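Local coordinates for aromatic-amino-acid:2-oxoglutarate transaminase (Candida albicans, PDB 6HND), which probably transfers amino groups between aromatic amino acids and 2-oxoglutarate, using pyridoxal 5'-phosphate as cofactor, at residues B[145-150]-B[156-161]; B[411-416]-B[491-496]; B[450-455]-B[471-476]. All coordinates share one frame; numbering follows the deposited sequence.

Contact 1: B[145-150]-B[156-161]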
loop_
_atom_site.group_PDB
_atom_site.type_symbol
_atom_site.label_atom_id
_atom_site.label_comp_id
_atom_site.label_asym_id
_atom_site.label_seq_id
_atom_site.Cartn_x
_atom_site.Cartn_y
_atom_site.Cartn_z
ATOM N N ASP B 145 -9.060 -15.964 -13.940
ATOM C CA ASP B 145 -8.934 -16.680 -15.232
ATOM C C ASP B 145 -7.526 -17.259 -15.359
ATOM O O ASP B 145 -7.406 -18.420 -15.794
ATOM C CB ASP B 145 -9.306 -15.744 -16.383
ATOM C CG ASP B 145 -10.801 -15.413 -16.424
ATOM O OD1 ASP B 145 -11.550 -16.065 -15.693
ATOM O OD2 ASP B 145 -11.202 -14.494 -17.182
ATOM N N PHE B 146 -6.510 -16.484 -14.960
ATOM C CA PHE B 146 -5.075 -16.849 -15.017
ATOM C C PHE B 146 -4.829 -18.041 -14.104
ATOM O O PHE B 146 -4.116 -18.963 -14.520
ATOM C CB PHE B 146 -4.195 -15.656 -14.626
ATOM C CG PHE B 146 -2.712 -15.910 -14.695
ATOM C CD1 PHE B 146 -2.055 -15.970 -15.916
ATOM C CD2 PHE B 146 -1.965 -16.061 -13.536
ATOM C CE1 PHE B 146 -0.692 -16.217 -15.975
ATOM C CE2 PHE B 146 -0.603 -16.309 -13.600
ATOM C CZ PHE B 146 0.033 -16.378 -14.817
ATOM N N ILE B 147 -5.359 -17.993 -12.874
ATOM C CA ILE B 147 -5.203 -19.091 -11.870
ATOM C C ILE B 147 -6.006 -20.322 -12.335
ATOM O O ILE B 147 -5.507 -21.440 -12.203
ATOM C CB ILE B 147 -5.564 -18.600 -10.455
ATOM C CG1 ILE B 147 -4.380 -17.870 -9.833
ATOM C CG2 ILE B 147 -6.012 -19.715 -9.531
ATOM C CD1 ILE B 147 -3.275 -18.789 -9.353
ATOM N N ILE B 148 -7.186 -20.147 -12.913
ATOM C CA ILE B 148 -7.948 -21.297 -13.473
ATOM C C ILE B 148 -7.073 -21.968 -14.549
ATOM O O ILE B 148 -6.940 -23.193 -14.501
ATOM C CB ILE B 148 -9.337 -20.859 -13.991
ATOM C CG1 ILE B 148 -10.275 -20.466 -12.847
ATOM C CG2 ILE B 148 -9.950 -21.941 -14.862
ATOM C CD1 ILE B 148 -11.589 -19.798 -13.312
ATOM N N ARG B 149 -6.433 -21.189 -15.426
ATOM C CA ARG B 149 -5.594 -21.729 -16.531
ATOM C C ARG B 149 -4.352 -22.455 -15.965
ATOM O O ARG B 149 -4.056 -23.575 -16.421
ATOM C CB ARG B 149 -5.240 -20.592 -17.497
ATOM C CG ARG B 149 -4.601 -21.051 -18.803
ATOM C CD ARG B 149 -5.599 -21.624 -19.811
ATOM N NE ARG B 149 -5.061 -21.624 -21.168
ATOM C CZ ARG B 149 -4.744 -22.710 -21.881
ATOM N NH1 ARG B 149 -4.884 -23.926 -21.379
ATOM N NH2 ARG B 149 -4.266 -22.572 -23.105
ATOM N N THR B 150 -3.647 -21.859 -15.000
ATOM C CA THR B 150 -2.285 -22.309 -14.585
ATOM C C THR B 150 -2.327 -23.252 -13.380
ATOM O O THR B 150 -1.460 -24.148 -13.320
ATOM C CB THR B 150 -1.356 -21.116 -14.292
ATOM O OG1 THR B 150 -1.861 -20.373 -13.173
ATOM C CG2 THR B 150 -1.211 -20.229 -15.510
ATOM N N ASP B 156 -14.271 -25.075 -4.852
ATOM C CA ASP B 156 -15.068 -24.070 -5.613
ATOM C C ASP B 156 -15.138 -22.712 -4.888
ATOM O O ASP B 156 -15.334 -21.694 -5.590
ATOM C CB ASP B 156 -16.459 -24.636 -5.917
ATOM C CG ASP B 156 -16.454 -25.792 -6.919
ATOM O OD1 ASP B 156 -15.463 -25.899 -7.709
ATOM O OD2 ASP B 156 -17.441 -26.584 -6.909
ATOM N N ASP B 157 -14.933 -22.686 -3.570
ATOM C CA ASP B 157 -15.211 -21.533 -2.670
ATOM C C ASP B 157 -13.945 -20.699 -2.428
ATOM O O ASP B 157 -13.696 -20.291 -1.272
ATOM C CB ASP B 157 -15.829 -22.021 -1.356
ATOM C CG ASP B 157 -17.306 -22.329 -1.506
ATOM O OD1 ASP B 157 -17.975 -21.651 -2.331
ATOM O OD2 ASP B 157 -17.770 -23.242 -0.817
ATOM N N TRP B 158 -13.185 -20.439 -3.488
ATOM C CA TRP B 158 -11.941 -19.636 -3.451
ATOM C C TRP B 158 -12.224 -18.277 -4.078
ATOM O O TRP B 158 -13.244 -18.143 -4.818
ATOM C CB TRP B 158 -10.789 -20.341 -4.172
ATOM C CG TRP B 158 -10.996 -20.604 -5.633
ATOM C CD1 TRP B 158 -11.550 -21.728 -6.165
ATOM C CD2 TRP B 158 -10.523 -19.833 -6.752
ATOM N NE1 TRP B 158 -11.485 -21.702 -7.529
ATOM C CE2 TRP B 158 -10.862 -20.556 -7.925
ATOM C CE3 TRP B 158 -9.850 -18.609 -6.890
ATOM C CZ2 TRP B 158 -10.602 -20.082 -9.208
ATOM C CZ3 TRP B 158 -9.614 -18.121 -8.161
ATOM C CH2 TRP B 158 -9.980 -18.853 -9.302
ATOM N N ASN B 159 -11.330 -17.329 -3.826
ATOM C CA ASN B 159 -11.397 -15.992 -4.452
ATOM C C ASN B 159 -9.994 -15.379 -4.527
ATOM O O ASN B 159 -9.049 -15.932 -3.937
ATOM C CB ASN B 159 -12.422 -15.140 -3.695
ATOM C CG ASN B 159 -12.897 -13.925 -4.453
ATOM O OD1 ASN B 159 -12.680 -13.795 -5.673
ATOM N ND2 ASN B 159 -13.493 -13.008 -3.699
ATOM N N VAL B 160 -9.862 -14.290 -5.279
ATOM C CA VAL B 160 -8.596 -13.538 -5.400
ATOM C C VAL B 160 -8.799 -12.176 -4.723
ATOM O O VAL B 160 -9.943 -11.776 -4.517
ATOM C CB VAL B 160 -8.137 -13.458 -6.874
ATOM C CG1 VAL B 160 -7.744 -14.822 -7.388
ATOM C CG2 VAL B 160 -9.171 -12.873 -7.806
ATOM N N PHE B 161 -7.694 -11.497 -4.430
ATOM C CA PHE B 161 -7.619 -10.166 -3.784
ATOM C C PHE B 161 -6.358 -9.449 -4.285
ATOM O O PHE B 161 -5.253 -9.987 -4.110
ATOM C CB PHE B 161 -7.572 -10.349 -2.273
ATOM C CG PHE B 161 -7.784 -9.093 -1.492
ATOM C CD1 PHE B 161 -6.726 -8.246 -1.219
ATOM C CD2 PHE B 161 -9.037 -8.780 -0.991
ATOM C CE1 PHE B 161 -6.924 -7.097 -0.473
ATOM C CE2 PHE B 161 -9.229 -7.643 -0.230
ATOM C CZ PHE B 161 -8.168 -6.804 0.026
#
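Trp158, the first residue of its strand, sets its indole against Ile147 and Ile148 on the helix that precedes it, and everything that touches across this contact involves that ring. The chain comes up to it through Asp156 and Asp157, acidic residues at home in an exposed turn; Trp158 N donates only a weak bond to Asp156 O. The first torsion of Trp158 (chi1 62°) tucks the indole over its own backbone, and the six-membered ring is carried toward the helix. Ile148 CG1 meets that ring at its edge, near the plane, 3.7 Å from Trp158 CZ2, the two side chains crossing at about a right angle. Ile147 comes in obliquely with its CG2 branch, 4.1 Å from Trp158 CH2. A broad, mostly apolar ring suits this place, since one residue can span two successive helix positions, one buried and one exposed. Asn159 turns to the other side of the strand, and its OD1 accepts from Arg144 and, weakly, from Val160 N. Val160 returns to the helix side; CG1 lies at the indole edge, 3.9 Å from Trp158 CZ3, so a compact branched residue fills in beside the large one. Phe161, again on the reverse side, packs on helix 356-369. The unit is thus a helix and the strand that follows it, joined by a short loop, in the large domain of a fold type I enzyme: strand 158-163 edges the seven-stranded sheet and pairs antiparallel with 350-355, whose Val353 touches both Ile147 and Trp158, while helix 392-418 packs on Phe146 of helix 137-151.

Contact 2: B[411-416]-B[491-496]; sequences DLLLYS and LCYALA
Leu413 reaches out from its helix to touch Leu491 and Tyr493, and these three buried side chains make up the apolar part of the contact. A single methyl does the work: Leu413 CD2 lies 3.9 Å from Tyr493 CD2 and 4.1 Å from Leu491 CB. With CG of Leu413 anti to the backbone N (chi1 175°), the side chain extends straight off the helix, and its fork enters the corner where the strand ends and the chain turns. It crosses the tyrosine at about a right angle and comes to the ring obliquely. Leucine suits the spot because its slim stem carries a branched end far enough to bridge two residues. Tyr493 places its CD2 beside that methyl, while the phenol OH gives a weak hydrogen bond to the carbonyl of Gly436.

Polar bonds are made within and around the turn. Ala494 N donates to Cys492 SG at 3.4 Å, with an angle of 154° at the hydrogen, so the thiol, a modest acceptor, serves a backbone N-H just past the strand. Arg409, one turn before Leu413, uses NH1 on Tyr493 O and NH2 on Ala496 O; its two-pronged guanidinium ties the bend to the same helix that supplies the apolar contact.

Strand 488-492 belongs to the four-stranded antiparallel sheet of the small domain, and the long helix 392-418 packs against it. Val439 of strand 438-443 touches both Leu413 and Tyr493, helix 499-518 adds Leu509 beside Leu491, and Leu41 of the second subunit packs on Leu413 and Leu491.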
loop_
_atom_site.group_PDB
_atom_site.type_symbol
_atom_site.label_atom_id
_atom_site.label_comp_id
_atom_site.label_asym_id
_atom_site.label_seq_id
_atom_site.Cartn_x
_atom_site.Cartn_y
_atom_site.Cartn_z
ATOM N N ASP B 411 22.087 -20.941 -17.632
ATOM C CA ASP B 411 23.070 -21.907 -18.206
ATOM C C ASP B 411 24.431 -21.221 -18.422
ATOM O O ASP B 411 25.478 -21.856 -18.150
ATOM C CB ASP B 411 22.536 -22.521 -19.498
ATOM C CG ASP B 411 21.324 -23.404 -19.291
ATOM O OD1 ASP B 411 21.084 -23.844 -18.119
ATOM O OD2 ASP B 411 20.625 -23.629 -20.299
ATOM N N LEU B 412 24.415 -19.981 -18.901
ATOM C CA LEU B 412 25.634 -19.162 -19.101
ATOM C C LEU B 412 26.393 -19.062 -17.770
ATOM O O LEU B 412 27.561 -19.492 -17.703
ATOM C CB LEU B 412 25.206 -17.787 -19.616
ATOM C CG LEU B 412 26.244 -17.018 -20.418
ATOM C CD1 LEU B 412 26.670 -17.793 -21.666
ATOM C CD2 LEU B 412 25.681 -15.649 -20.784
ATOM N N LEU B 413 25.738 -18.574 -16.717
ATOM C CA LEU B 413 26.383 -18.431 -15.384
ATOM C C LEU B 413 26.943 -19.788 -14.948
ATOM O O LEU B 413 28.072 -19.813 -14.416
ATOM C CB LEU B 413 25.370 -17.889 -14.378
ATOM C CG LEU B 413 25.866 -17.812 -12.943
ATOM C CD1 LEU B 413 27.037 -16.845 -12.847
ATOM C CD2 LEU B 413 24.730 -17.414 -12.007
ATOM N N LEU B 414 26.177 -20.867 -15.152
ATOM C CA LEU B 414 26.610 -22.244 -14.787
ATOM C C LEU B 414 27.842 -22.646 -15.624
ATOM O O LEU B 414 28.762 -23.228 -15.022
ATOM C CB LEU B 414 25.451 -23.250 -14.908
ATOM C CG LEU B 414 24.820 -23.651 -13.571
ATOM C CD1 LEU B 414 24.075 -22.479 -12.959
ATOM C CD2 LEU B 414 23.896 -24.833 -13.718
ATOM N N TYR B 415 27.866 -22.347 -16.933
ATOM C CA TYR B 415 29.036 -22.576 -17.820
ATOM C C TYR B 415 30.234 -21.803 -17.237
ATOM O O TYR B 415 31.261 -22.421 -16.893
ATOM C CB TYR B 415 28.700 -22.191 -19.265
ATOM C CG TYR B 415 29.835 -22.337 -20.257
ATOM C CD1 TYR B 415 30.196 -23.583 -20.745
ATOM C CD2 TYR B 415 30.538 -21.232 -20.718
ATOM C CE1 TYR B 415 31.244 -23.730 -21.634
ATOM C CE2 TYR B 415 31.589 -21.362 -21.611
ATOM C CZ TYR B 415 31.941 -22.618 -22.071
ATOM O OH TYR B 415 32.973 -22.783 -22.949
ATOM N N SER B 416 30.085 -20.498 -17.024
ATOM C CA SER B 416 31.174 -19.628 -16.502
ATOM C C SER B 416 31.807 -20.285 -15.272
ATOM O O SER B 416 32.999 -20.062 -15.050
ATOM C CB SER B 416 30.709 -18.229 -16.196
ATOM O OG SER B 416 29.903 -18.206 -15.031
ATOM N N LEU B 491 23.324 -16.631 -5.873
ATOM C CA LEU B 491 23.666 -15.862 -7.095
ATOM C C LEU B 491 22.372 -15.538 -7.812
ATOM O O LEU B 491 21.515 -16.432 -7.859
ATOM C CB LEU B 491 24.572 -16.701 -7.994
ATOM C CG LEU B 491 25.750 -17.382 -7.293
ATOM C CD1 LEU B 491 26.489 -18.257 -8.286
ATOM C CD2 LEU B 491 26.683 -16.349 -6.688
ATOM N N CYS B 492 22.238 -14.303 -8.295
ATOM C CA CYS B 492 21.106 -13.872 -9.132
ATOM C C CYS B 492 21.606 -13.345 -10.483
ATOM O O CYS B 492 22.414 -12.395 -10.478
ATOM C CB CYS B 492 20.264 -12.822 -8.422
ATOM S SG CYS B 492 18.885 -12.283 -9.461
ATOM N N TYR B 493 21.106 -13.937 -11.572
ATOM C CA TYR B 493 21.466 -13.637 -12.991
ATOM C C TYR B 493 20.343 -12.820 -13.650
ATOM O O TYR B 493 20.239 -12.783 -14.884
ATOM C CB TYR B 493 21.754 -14.937 -13.754
ATOM C CG TYR B 493 20.742 -16.022 -13.511
ATOM C CD1 TYR B 493 19.542 -16.032 -14.209
ATOM C CD2 TYR B 493 20.934 -16.983 -12.537
ATOM C CE1 TYR B 493 18.577 -16.997 -13.980
ATOM C CE2 TYR B 493 19.997 -17.986 -12.322
ATOM C CZ TYR B 493 18.815 -17.983 -13.040
ATOM O OH TYR B 493 17.865 -18.918 -12.808
ATOM N N ALA B 494 19.495 -12.183 -12.841
ATOM C CA ALA B 494 18.354 -11.378 -13.327
ATOM C C ALA B 494 18.819 -9.949 -13.612
ATOM O O ALA B 494 18.219 -9.317 -14.484
ATOM C CB ALA B 494 17.223 -11.414 -12.316
ATOM N N LEU B 495 19.845 -9.460 -12.914
ATOM C CA LEU B 495 20.192 -8.014 -12.902
ATOM C C LEU B 495 21.093 -7.681 -14.105
ATOM O O LEU B 495 20.945 -6.594 -14.680
ATOM C CB LEU B 495 20.852 -7.625 -11.567
ATOM C CG LEU B 495 20.228 -6.424 -10.836
ATOM C CD1 LEU B 495 21.209 -5.825 -9.854
ATOM C CD2 LEU B 495 19.709 -5.329 -11.784
ATOM N N ALA B 496 22.000 -8.572 -14.481
ATOM C CA ALA B 496 23.037 -8.296 -15.499
ATOM C C ALA B 496 22.396 -7.680 -16.747
ATOM O O ALA B 496 21.303 -8.112 -17.078
ATOM C CB ALA B 496 23.742 -9.588 -15.828
#

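Contact 3: B[450-455]-B[471-476]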
loop_
_atom_site.group_PDB
_atom_site.type_symbol
_atom_site.label_atom_id
_atom_site.label_comp_id
_atom_site.label_asym_id
_atom_site.label_seq_id
_atom_site.Cartn_x
_atom_site.Cartn_y
_atom_site.Cartn_z
ATOM N N ASP B 450 35.548 -23.186 10.919
ATOM C CA ASP B 450 34.434 -22.304 11.334
ATOM C C ASP B 450 33.752 -21.786 10.055
ATOM O O ASP B 450 34.392 -21.019 9.300
ATOM C CB ASP B 450 34.980 -21.195 12.242
ATOM C CG ASP B 450 33.907 -20.321 12.883
ATOM O OD1 ASP B 450 32.902 -20.009 12.199
ATOM O OD2 ASP B 450 34.099 -19.938 14.063
ATOM N N VAL B 451 32.521 -22.226 9.798
ATOM C CA VAL B 451 31.768 -21.912 8.540
ATOM C C VAL B 451 31.526 -20.398 8.420
ATOM O O VAL B 451 31.921 -19.822 7.384
ATOM C CB VAL B 451 30.434 -22.681 8.445
ATOM C CG1 VAL B 451 29.585 -22.155 7.301
ATOM C CG2 VAL B 451 30.664 -24.179 8.280
ATOM N N LEU B 452 30.853 -19.800 9.405
ATOM C CA LEU B 452 30.537 -18.346 9.434
ATOM C C LEU B 452 31.821 -17.525 9.271
ATOM O O LEU B 452 31.842 -16.609 8.431
ATOM C CB LEU B 452 29.849 -17.999 10.754
ATOM C CG LEU B 452 28.465 -18.611 10.949
ATOM C CD1 LEU B 452 27.826 -18.075 12.225
ATOM C CD2 LEU B 452 27.581 -18.330 9.747
ATOM N N GLN B 453 32.858 -17.849 10.034
ATOM C CA GLN B 453 34.105 -17.058 10.034
ATOM C C GLN B 453 34.735 -17.097 8.632
ATOM O O GLN B 453 35.105 -16.029 8.129
ATOM C CB GLN B 453 35.046 -17.579 11.116
ATOM C CG GLN B 453 36.334 -16.780 11.217
ATOM C CD GLN B 453 37.450 -17.574 11.850
ATOM O OE1 GLN B 453 37.907 -18.597 11.317
ATOM N NE2 GLN B 453 37.901 -17.088 13.002
ATOM N N LYS B 454 34.865 -18.272 8.007
ATOM C CA LYS B 454 35.558 -18.397 6.690
ATOM C C LYS B 454 34.678 -17.827 5.578
ATOM O O LYS B 454 35.222 -17.273 4.588
ATOM C CB LYS B 454 35.913 -19.850 6.365
ATOM C CG LYS B 454 37.001 -20.467 7.232
ATOM C CD LYS B 454 38.208 -19.564 7.396
ATOM C CE LYS B 454 39.444 -20.318 7.829
ATOM N NZ LYS B 454 40.586 -19.398 7.976
ATOM N N MET B 455 33.366 -18.002 5.696
ATOM C CA MET B 455 32.430 -17.480 4.669
ATOM C C MET B 455 32.498 -15.946 4.690
ATOM O O MET B 455 32.513 -15.371 3.599
ATOM C CB MET B 455 30.998 -17.996 4.887
ATOM C CG MET B 455 30.821 -19.484 4.520
ATOM S SD MET B 455 31.125 -19.863 2.755
ATOM C CE MET B 455 29.810 -18.904 2.005
ATOM N N PRO B 471 25.561 -13.989 1.126
ATOM C CA PRO B 471 25.868 -15.195 1.888
ATOM C C PRO B 471 24.590 -15.796 2.495
ATOM O O PRO B 471 23.696 -15.048 2.881
ATOM C CB PRO B 471 26.810 -14.672 2.985
ATOM C CG PRO B 471 26.349 -13.265 3.219
ATOM C CD PRO B 471 25.980 -12.774 1.838
ATOM N N GLY B 472 24.529 -17.123 2.553
ATOM C CA GLY B 472 23.367 -17.872 3.063
ATOM C C GLY B 472 23.078 -17.554 4.517
ATOM O O GLY B 472 21.895 -17.579 4.896
ATOM N N TYR B 473 24.104 -17.223 5.307
ATOM C CA TYR B 473 23.945 -16.905 6.748
ATOM C C TYR B 473 23.077 -15.643 6.907
ATOM O O TYR B 473 22.418 -15.530 7.942
ATOM C CB TYR B 473 25.290 -16.843 7.481
ATOM C CG TYR B 473 26.315 -15.902 6.908
ATOM C CD1 TYR B 473 26.182 -14.526 7.039
ATOM C CD2 TYR B 473 27.450 -16.389 6.285
ATOM C CE1 TYR B 473 27.130 -13.659 6.522
ATOM C CE2 TYR B 473 28.423 -15.533 5.795
ATOM C CZ TYR B 473 28.263 -14.169 5.917
ATOM O OH TYR B 473 29.206 -13.334 5.403
ATOM N N ASN B 474 22.985 -14.772 5.902
ATOM C CA ASN B 474 22.089 -13.587 5.960
ATOM C C ASN B 474 20.623 -13.979 5.712
ATOM O O ASN B 474 19.743 -13.098 5.877
ATOM C CB ASN B 474 22.527 -12.490 4.995
ATOM C CG ASN B 474 23.662 -11.639 5.534
ATOM O OD1 ASN B 474 24.081 -11.785 6.686
ATOM N ND2 ASN B 474 24.152 -10.735 4.699
ATOM N N MET B 475 20.310 -15.218 5.334
ATOM C CA MET B 475 18.915 -15.525 4.914
ATOM C C MET B 475 18.325 -16.646 5.766
ATOM O O MET B 475 17.476 -17.394 5.258
ATOM C CB MET B 475 18.885 -15.880 3.436
ATOM C CG MET B 475 19.087 -14.647 2.570
ATOM S SD MET B 475 19.215 -15.083 0.818
ATOM C CE MET B 475 20.628 -16.180 0.901
ATOM N N THR B 476 18.704 -16.668 7.038
ATOM C CA THR B 476 18.385 -17.741 7.998
ATOM C C THR B 476 17.232 -17.300 8.883
ATOM O O THR B 476 17.135 -16.105 9.158
ATOM C CB THR B 476 19.593 -18.129 8.858
ATOM O OG1 THR B 476 20.107 -16.954 9.492
ATOM C CG2 THR B 476 20.667 -18.800 8.028
#
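Tyr473 packs against Leu452 and Met455 where the capped start of helix 451-465 meets a short 3-10 turn, residues 472-474, in the small domain of this fold type I enzyme. The tight part of the contact surrounds the tyrosine. Leu452 CD2 comes within 3.5 Å of Tyr473 CB and 3.9 Å of Tyr473 CG, crossing the stem of the side chain obliquely. One helical turn along, Met455 CB abuts the edge of the ring, near its plane, 3.7 Å from Tyr473 CE2. With residues three apart on the helix touching the base and the rim, a long flat side chain is the right shape to lie along both. A chi1 of 55° at Tyr473 directs the ring toward the helix. One face of the ring is covered by Pro471 CB from its own segment, offset toward the rim, so proline supplies a rigid apolar cover as well as the turn's first carbonyl, which accepts from Asn474 N at 3.1 Å. Met455, a flexible chain bent at both chi2 and chi3, packs also on Phe489 of strand 488-492, while Leu479 from helix 479-482 touches Leu452 and Tyr473.

The loose side is polar and faces solvent. Gln453 is exposed on the outer surface of the helix, and Asn474 is likewise exposed at the end of the 3-10 turn. Asp450 sits at the N-cap, where a short acidic side chain can take up a backbone N-H that the first helical turn leaves without a helical acceptor: Gln453 N donates to Asp450 OD1 at 3.1 Å, nearly straight (165°), from above the carboxylate plane.

In the fold
Running from the N terminus, the chain first closes contact 1, where a short loop joins helix 137-151 to strand 158-163 at the edge of the seven-stranded sheet of the large domain. It then crosses that domain before helix 392-418 opens contact 2, which closes only at residues 491-496, the end of strand 488-492 and the turn after it. Contact 3 is nested inside this larger loop, joining helix 451-465 to the turn after strand 470-471. Contacts 2 and 3 thus tie helices to the four-stranded sheet and its connections, with nearest atoms about 7 Å apart. Contact 1 lies on the opposite side of the chain's centre, its own centre about 33 Å from that of contact 2.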